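Local coordinates for protein amphiphysin (Drosophila melanogaster, PDB 1URU) that senses and probably helps generate membrane curvature in endocytosis through a crescent-shaped, coiled-coil BAR domain dimer, at the interface of chains A and B. Numbering follows the deposited sequence. Chains: chain A/B, Amphiphysin.

Contact 1: the interface of chains A and B. Residues chain A 218-220, 222-223, 226; chain B 218-220, 222-223, 226.
A:His219 and B:His219 meet through their ND1 sides on the two-fold axis of the BAR dimer, where the helices 172-239 of the two chains cross, the CG of each ring lying at the edge of the other. The polar link is a hydrogen bond between the imidazole nitrogens A:His219 ND1 and B:His219 ND1, 2.8 Å apart with 152° at the hydrogen. Its direction is not seen; if one nitrogen donates and the other accepts, the pair is probably not strictly symmetric at the level of hydrogens. The two side chains cross at about a right angle.

Ring contacts hold each imidazole on both faces. The methyl B:Thr222 CG2 sits over the centre of the A:His219 ring, 3.7 Å from its centroid, a CH-pi contact, while A:Phe218 CD2 lies over the opposite face from within the same chain. B:Tyr226 CD1 adds a contact to A:His219 CD2 at 3.9 Å. The methyl is aimed at the ring because CG2 stands anti to the backbone N, with OG1 beside that nitrogen (chi1 -62°), which leaves the hydroxyl B:Thr222 OG1 to bond B:Phe218 O at 2.7 Å.

An alanine in place of A:His219 would probably leave B:His219 ND1 without its mate and open a gap between B:Thr222 and A:Phe218.

Aliphatic contacts flank the histidines. The methyl A:Ala223 CB packs on the backbone of the partner helix, 3.9 Å from B:Asn220 CA, and its twin B:Ala223 CB does the same to A:Asn220 CA.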
loop_
_atom_site.group_PDB
_atom_site.type_symbol
_atom_site.label_atom_id
_atom_site.label_comp_id
_atom_site.label_asym_id
_atom_site.label_seq_id
_atom_site.Cartn_x
_atom_site.Cartn_y
_atom_site.Cartn_z
ATOM N N PHE A 218 12.320 -1.817 8.254
ATOM C CA PHE A 218 11.697 -2.285 7.000
ATOM C C PHE A 218 12.213 -1.554 5.770
ATOM O O PHE A 218 12.538 -2.166 4.757
ATOM C CB PHE A 218 10.185 -2.112 7.070
ATOM C CG PHE A 218 9.501 -2.183 5.743
ATOM C CD1 PHE A 218 9.342 -3.399 5.094
ATOM C CD2 PHE A 218 8.994 -1.033 5.143
ATOM C CE1 PHE A 218 8.697 -3.475 3.867
ATOM C CE2 PHE A 218 8.339 -1.096 3.917
ATOM C CZ PHE A 218 8.197 -2.320 3.278
ATOM N N HIS A 219 12.305 -0.236 5.862
ATOM C CA HIS A 219 12.665 0.563 4.714
ATOM C C HIS A 219 14.148 0.425 4.379
ATOM O O HIS A 219 14.527 0.418 3.222
ATOM C CB HIS A 219 12.259 2.017 4.948
ATOM C CG HIS A 219 10.826 2.290 4.627
ATOM N ND1 HIS A 219 10.307 2.114 3.367
ATOM C CD2 HIS A 219 9.797 2.710 5.403
ATOM C CE1 HIS A 219 9.020 2.418 3.379
ATOM N NE2 HIS A 219 8.687 2.798 4.600
ATOM N N ASN A 220 14.974 0.288 5.403
ATOM C CA ASN A 220 16.412 0.255 5.243
ATOM C C ASN A 220 16.880 -1.115 4.764
ATOM O O ASN A 220 17.790 -1.218 3.940
ATOM C CB ASN A 220 17.080 0.595 6.569
ATOM C CG ASN A 220 18.563 0.442 6.521
ATOM O OD1 ASN A 220 19.128 -0.318 7.283
ATOM N ND2 ASN A 220 19.209 1.151 5.597
ATOM N N THR A 222 14.760 -3.341 3.157
ATOM C CA THR A 222 14.203 -3.362 1.804
ATOM C C THR A 222 15.075 -2.548 0.848
ATOM O O THR A 222 15.144 -2.868 -0.321
ATOM C CB THR A 222 12.740 -2.819 1.760
ATOM O OG1 THR A 222 11.859 -3.622 2.539
ATOM C CG2 THR A 222 12.157 -2.984 0.398
ATOM N N ALA A 223 15.744 -1.502 1.323
ATOM C CA ALA A 223 16.615 -0.720 0.432
ATOM C C ALA A 223 17.844 -1.523 -0.011
ATOM O O ALA A 223 18.178 -1.587 -1.201
ATOM C CB ALA A 223 17.031 0.579 1.077
ATOM N N TYR A 226 16.863 -3.968 -2.749
ATOM C CA TYR A 226 16.646 -3.366 -4.051
ATOM C C TYR A 226 17.957 -2.926 -4.708
ATOM O O TYR A 226 18.011 -2.944 -5.924
ATOM C CB TYR A 226 15.589 -2.232 -4.011
ATOM C CG TYR A 226 14.156 -2.745 -4.155
ATOM C CD1 TYR A 226 13.192 -2.552 -3.157
ATOM C CD2 TYR A 226 13.780 -3.451 -5.272
ATOM C CE1 TYR A 226 11.882 -3.050 -3.304
ATOM C CE2 TYR A 226 12.505 -3.940 -5.426
ATOM C CZ TYR A 226 11.557 -3.740 -4.455
ATOM O OH TYR A 226 10.318 -4.256 -4.683
ATOM N N PHE B 218 13.567 5.472 -3.033
ATOM C CA PHE B 218 12.413 5.689 -2.137
ATOM C C PHE B 218 12.597 5.058 -0.766
ATOM O O PHE B 218 12.337 5.679 0.260
ATOM C CB PHE B 218 11.147 5.124 -2.768
ATOM C CG PHE B 218 10.018 4.939 -1.807
ATOM C CD1 PHE B 218 9.307 6.032 -1.333
ATOM C CD2 PHE B 218 9.647 3.666 -1.384
ATOM C CE1 PHE B 218 8.249 5.867 -0.450
ATOM C CE2 PHE B 218 8.584 3.486 -0.504
ATOM C CZ PHE B 218 7.889 4.592 -0.034
ATOM N N HIS B 219 13.065 3.819 -0.745
ATOM C CA HIS B 219 13.160 3.084 0.494
ATOM C C HIS B 219 14.310 3.593 1.360
ATOM O O HIS B 219 14.203 3.639 2.572
ATOM C CB HIS B 219 13.276 1.589 0.202
ATOM C CG HIS B 219 11.958 0.927 -0.032
ATOM N ND1 HIS B 219 10.972 0.891 0.924
ATOM C CD2 HIS B 219 11.454 0.291 -1.117
ATOM C CE1 HIS B 219 9.918 0.256 0.441
ATOM N NE2 HIS B 219 10.189 -0.133 -0.793
ATOM N N ASN B 220 15.394 4.001 0.722
ATOM C CA ASN B 220 16.598 4.406 1.414
ATOM C C ASN B 220 16.466 5.824 1.961
ATOM O O ASN B 220 16.931 6.121 3.062
ATOM C CB ASN B 220 17.784 4.328 0.462
ATOM C CG ASN B 220 19.039 4.868 1.062
ATOM O OD1 ASN B 220 19.627 5.790 0.533
ATOM N ND2 ASN B 220 19.449 4.308 2.199
ATOM N N THR B 222 13.384 7.316 2.519
ATOM C CA THR B 222 12.371 7.115 3.555
ATOM C C THR B 222 12.996 6.511 4.813
ATOM O O THR B 222 12.528 6.776 5.901
ATOM C CB THR B 222 11.203 6.200 3.069
ATOM O OG1 THR B 222 10.505 6.780 1.971
ATOM C CG2 THR B 222 10.124 6.131 4.095
ATOM N N ALA B 223 14.048 5.708 4.685
ATOM C CA ALA B 223 14.688 5.140 5.881
ATOM C C ALA B 223 15.395 6.216 6.715
ATOM O O ALA B 223 15.221 6.303 7.937
ATOM C CB ALA B 223 15.648 4.036 5.513
ATOM N N TYR B 226 12.833 8.161 8.738
ATOM C CA TYR B 226 12.307 7.454 9.890
ATOM C C TYR B 226 13.335 7.345 11.019
ATOM O O TYR B 226 12.915 7.311 12.161
ATOM C CB TYR B 226 11.687 6.083 9.512
ATOM C CG TYR B 226 10.227 6.188 9.072
ATOM C CD1 TYR B 226 9.804 5.800 7.795
ATOM C CD2 TYR B 226 9.282 6.707 9.923
ATOM C CE1 TYR B 226 8.455 5.921 7.406
ATOM C CE2 TYR B 226 7.963 6.830 9.554
ATOM C CZ TYR B 226 7.546 6.437 8.308
ATOM O OH TYR B 226 6.224 6.592 8.019
#

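Contact 2: the interface of chains A and B. Residues chain A 69-70, 73, 76; chain B 59, 62-63, 66.
B:Glu59 reaches from its helix to A:Thr76, the two side chains running roughly perpendicular where the helices 35-84 of the two chains pack together. Starting at its base, B:Glu59 CB lies 4.1 Å from the carbonyl A:Thr76 O, and CG passes nearer to the same oxygen, at 3.6 Å. The chain then bends at chi2 (-51°), which swings the carboxylate carbon CD towards the threonine side chain rather than straight outward. At the tip, the carboxylate oxygen B:Glu59 OE1 accepts a hydrogen bond from the hydroxyl A:Thr76 OG1 at 2.8 Å, the donor coming from above the carboxylate plane, 35° out of it. Water 1 is also 3.3 Å from B:Glu59 OE1.

The water ties this pair to its neighbours. Water 1 lies 2.8 Å from A:Thr76 OG1 and also bonds the carbonyls A:Ala73 O and B:Glu59 O, while the amide B:Asn62 ND2 points at it almost straight (165° at the hydrogen). One water thus bridges polar groups of both helices, backbone and side chain alike.

Beyond it lie mostly carbon contacts: A:Ala73 CB is 3.9 Å from B:Cys66 CB and 4.0 Å from B:Tyr63 CA. The amide B:Asn62 ND2 passes the same methyl, A:Ala73 CB, at 3.5 Å. The small alanines A:Ala69, A:Ala70 and A:Ala73 probably let the helices approach. The site joins this helix pair of the BAR dimer through a water-bridged polar end and a small-residue alanine surface.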
loop_
_atom_site.group_PDB
_atom_site.type_symbol
_atom_site.label_atom_id
_atom_site.label_comp_id
_atom_site.label_asym_id
_atom_site.label_seq_id
_atom_site.Cartn_x
_atom_site.Cartn_y
_atom_site.Cartn_z
ATOM N N ALA A 69 -2.277 -4.864 1.882
ATOM C CA ALA A 69 -2.580 -4.936 0.450
ATOM C C ALA A 69 -1.350 -4.644 -0.427
ATOM O O ALA A 69 -1.217 -5.214 -1.519
ATOM C CB ALA A 69 -3.702 -3.982 0.101
ATOM N N ALA A 70 -0.465 -3.765 0.045
ATOM C CA ALA A 70 0.762 -3.438 -0.681
ATOM C C ALA A 70 1.751 -4.623 -0.703
ATOM O O ALA A 70 2.384 -4.901 -1.723
ATOM C CB ALA A 70 1.425 -2.185 -0.076
ATOM N N ALA A 73 0.528 -7.052 -3.178
ATOM C CA ALA A 73 0.730 -6.645 -4.559
ATOM C C ALA A 73 2.195 -6.725 -4.940
ATOM O O ALA A 73 2.502 -7.044 -6.072
ATOM C CB ALA A 73 0.205 -5.234 -4.795
ATOM N N THR A 76 2.788 -10.581 -5.746
ATOM C CA THR A 76 2.331 -11.039 -7.058
ATOM C C THR A 76 3.120 -10.371 -8.189
ATOM O O THR A 76 3.221 -10.948 -9.270
ATOM C CB THR A 76 0.832 -10.782 -7.303
ATOM O OG1 THR A 76 0.589 -9.373 -7.360
ATOM C CG2 THR A 76 -0.035 -11.290 -6.163
ATOM N N GLU B 59 -0.019 -6.939 -13.103
ATOM C CA GLU B 59 0.490 -6.894 -11.735
ATOM C C GLU B 59 1.091 -5.563 -11.350
ATOM O O GLU B 59 0.939 -5.124 -10.224
ATOM C CB GLU B 59 1.549 -7.972 -11.494
ATOM C CG GLU B 59 1.085 -9.396 -11.771
ATOM C CD GLU B 59 -0.216 -9.731 -11.073
ATOM O OE1 GLU B 59 -0.437 -9.256 -9.925
ATOM O OE2 GLU B 59 -1.013 -10.470 -11.691
ATOM N N ASN B 62 -1.559 -3.143 -10.691
ATOM C CA ASN B 62 -2.119 -3.459 -9.391
ATOM C C ASN B 62 -1.210 -2.883 -8.293
ATOM O O ASN B 62 -1.694 -2.315 -7.338
ATOM C CB ASN B 62 -2.315 -4.973 -9.249
ATOM C CG ASN B 62 -2.916 -5.354 -7.914
ATOM O OD1 ASN B 62 -4.008 -4.897 -7.567
ATOM N ND2 ASN B 62 -2.200 -6.166 -7.144
ATOM N N TYR B 63 0.107 -2.984 -8.489
ATOM C CA TYR B 63 1.097 -2.460 -7.552
ATOM C C TYR B 63 0.989 -0.959 -7.426
ATOM O O TYR B 63 1.029 -0.427 -6.333
ATOM C CB TYR B 63 2.482 -2.814 -8.026
ATOM C CG TYR B 63 3.606 -2.396 -7.117
ATOM C CD1 TYR B 63 3.725 -2.932 -5.844
ATOM C CD2 TYR B 63 4.581 -1.493 -7.544
ATOM C CE1 TYR B 63 4.779 -2.581 -4.998
ATOM C CE2 TYR B 63 5.646 -1.126 -6.701
ATOM C CZ TYR B 63 5.734 -1.694 -5.432
ATOM O OH TYR B 63 6.754 -1.369 -4.600
ATOM N N CYS B 66 -1.975 0.109 -5.457
ATOM C CA CYS B 66 -1.788 -0.295 -4.079
ATOM C C CYS B 66 -0.813 0.636 -3.365
ATOM O O CYS B 66 -0.994 0.937 -2.191
ATOM C CB CYS B 66 -1.401 -1.763 -3.972
ATOM S SG CYS B 66 -2.866 -2.806 -4.204
HETATM O O HOH W 1 0.369 -6.682 -8.077
#

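Contact 3: the interface of chains A and B. Residues chain A 52-53, 56, 204, 208; chain B 80-81, 84-85.
B:Ile84, the last residue of helix 35-84, pushes into chain A between A:Leu204 and A:Ser52: CG2 meets A:Leu204, and the longer CG1-CD1 branch lies between A:Leu204 and A:Ser52. The CG2 methyl of B:Ile84 touches A:Leu204 CD2 at 3.4 Å, the two side chains crossing obliquely. On the other branch, the terminal methyl B:Ile84 CD1 reaches A:Ser52 CB at 3.6 Å, while A:Leu204 CD1 packs 3.7 Å from B:Ile84 CG1. The isoleucine is therefore wedged between two helices of chain A, 35-84 and 172-239.

One turn earlier along the same helix, B:Val81 meets A:Leu208, the side chains sliding past each other in opposite directions. A:Leu208 CD1 lies 3.6 Å from B:Val81 CG1, and A:Leu208 CD2 faces both valine methyls. At the side of this pair, A:Leu56 CD1 rests on B:Ser80 CB.

The chain torsions set up the wedge. In B:Ile84, CG1 is anti to the backbone N (chi1 -168°), which sends the long branch towards A:Ser52 and leaves CG2 facing the leucine. Farther out, B:Tyr85 is already in loop, and B:Tyr85 CD1 comes no nearer than 4.3 Å to A:Leu208 CD1.

The contact is a greasy patch of the BAR dimer, with no polar atom of one chain near enough to bond one of the other. A:Ser52 joins it mainly through CB, and its carbonyl oxygen O also lies 3.7 Å from the methyl B:Ile84 CD1.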
loop_
_atom_site.group_PDB
_atom_site.type_symbol
_atom_site.label_atom_id
_atom_site.label_comp_id
_atom_site.label_asym_id
_atom_site.label_seq_id
_atom_site.Cartn_x
_atom_site.Cartn_y
_atom_site.Cartn_z
ATOM N N SER A 52 -8.394 12.364 19.981
ATOM C CA SER A 52 -7.075 12.244 19.336
ATOM C C SER A 52 -6.603 10.783 19.263
ATOM O O SER A 52 -5.979 10.393 18.293
ATOM C CB SER A 52 -6.008 13.090 20.061
ATOM O OG SER A 52 -6.271 14.485 19.980
ATOM N N ALA A 53 -6.917 9.981 20.280
ATOM C CA ALA A 53 -6.551 8.566 20.277
ATOM C C ALA A 53 -7.445 7.733 19.342
ATOM O O ALA A 53 -6.968 6.787 18.720
ATOM C CB ALA A 53 -6.578 7.998 21.689
ATOM N N LEU A 56 -6.199 8.375 15.940
ATOM C CA LEU A 56 -4.927 7.723 15.659
ATOM C C LEU A 56 -5.162 6.251 15.345
ATOM O O LEU A 56 -4.564 5.702 14.427
ATOM C CB LEU A 56 -3.969 7.859 16.832
ATOM C CG LEU A 56 -2.536 7.412 16.565
ATOM C CD1 LEU A 56 -1.914 8.286 15.497
ATOM C CD2 LEU A 56 -1.720 7.471 17.866
ATOM N N LEU A 204 2.657 8.114 23.831
ATOM C CA LEU A 204 3.053 8.434 22.462
ATOM C C LEU A 204 4.532 8.296 22.172
ATOM O O LEU A 204 4.890 7.897 21.078
ATOM C CB LEU A 204 2.585 9.825 22.066
ATOM C CG LEU A 204 1.218 9.714 21.385
ATOM C CD1 LEU A 204 0.128 10.457 22.171
ATOM C CD2 LEU A 204 1.345 10.204 19.946
ATOM N N LEU A 208 5.063 5.696 19.129
ATOM C CA LEU A 208 5.832 6.201 17.988
ATOM C C LEU A 208 7.265 5.643 17.908
ATOM O O LEU A 208 7.777 5.483 16.824
ATOM C CB LEU A 208 5.827 7.734 17.981
ATOM C CG LEU A 208 4.448 8.408 17.877
ATOM C CD1 LEU A 208 4.581 9.902 17.824
ATOM C CD2 LEU A 208 3.707 7.941 16.648
ATOM N N SER B 80 -2.129 12.752 11.551
ATOM C CA SER B 80 -2.561 12.436 12.913
ATOM C C SER B 80 -1.450 12.518 13.918
ATOM O O SER B 80 -1.658 13.042 14.994
ATOM C CB SER B 80 -3.103 11.033 13.001
ATOM O OG SER B 80 -4.482 11.099 12.867
ATOM N N VAL B 81 -0.300 11.939 13.591
ATOM C CA VAL B 81 0.826 11.940 14.494
ATOM C C VAL B 81 1.193 13.398 14.738
ATOM O O VAL B 81 1.486 13.784 15.871
ATOM C CB VAL B 81 2.051 11.218 13.923
ATOM C CG1 VAL B 81 3.238 11.437 14.822
ATOM C CG2 VAL B 81 1.787 9.725 13.757
ATOM N N ILE B 84 -1.535 15.014 17.215
ATOM C CA ILE B 84 -1.538 14.547 18.598
ATOM C C ILE B 84 -0.229 14.871 19.331
ATOM O O ILE B 84 -0.149 14.773 20.551
ATOM C CB ILE B 84 -1.804 13.015 18.616
ATOM C CG1 ILE B 84 -2.118 12.534 20.030
ATOM C CG2 ILE B 84 -0.608 12.224 18.040
ATOM C CD1 ILE B 84 -2.876 11.247 20.072
ATOM N N TYR B 85 0.797 15.207 18.558
ATOM C CA TYR B 85 2.082 15.643 19.060
ATOM C C TYR B 85 1.915 17.123 19.187
ATOM O O TYR B 85 1.490 17.785 18.245
ATOM C CB TYR B 85 3.147 15.342 18.026
ATOM C CG TYR B 85 4.562 15.254 18.516
ATOM C CD1 TYR B 85 5.254 14.056 18.467
ATOM C CD2 TYR B 85 5.233 16.372 18.962
ATOM C CE1 TYR B 85 6.554 13.966 18.877
ATOM C CE2 TYR B 85 6.540 16.293 19.376
ATOM C CZ TYR B 85 7.192 15.084 19.326
ATOM O OH TYR B 85 8.490 15.004 19.721
#

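Contact 1 lies about 18 Å from contact 2 and about 23 Å from contact 3, while contacts 2 and 3 are about 28 Å apart, measured between the centres of their C-alpha atoms. Helix 35-84 of both chains serves contacts 2 and 3; helix 172-239 serves contact 1, from both chains, and contact 3, from chain A. Contact 1 straddles the two-fold axis and is its own twin, whereas contacts 2 and 3 each recur with the chains exchanged. Together they fasten the dimer at its middle and to either side, which probably helps fix the angle between the subunits and hence the curvature of the crescent.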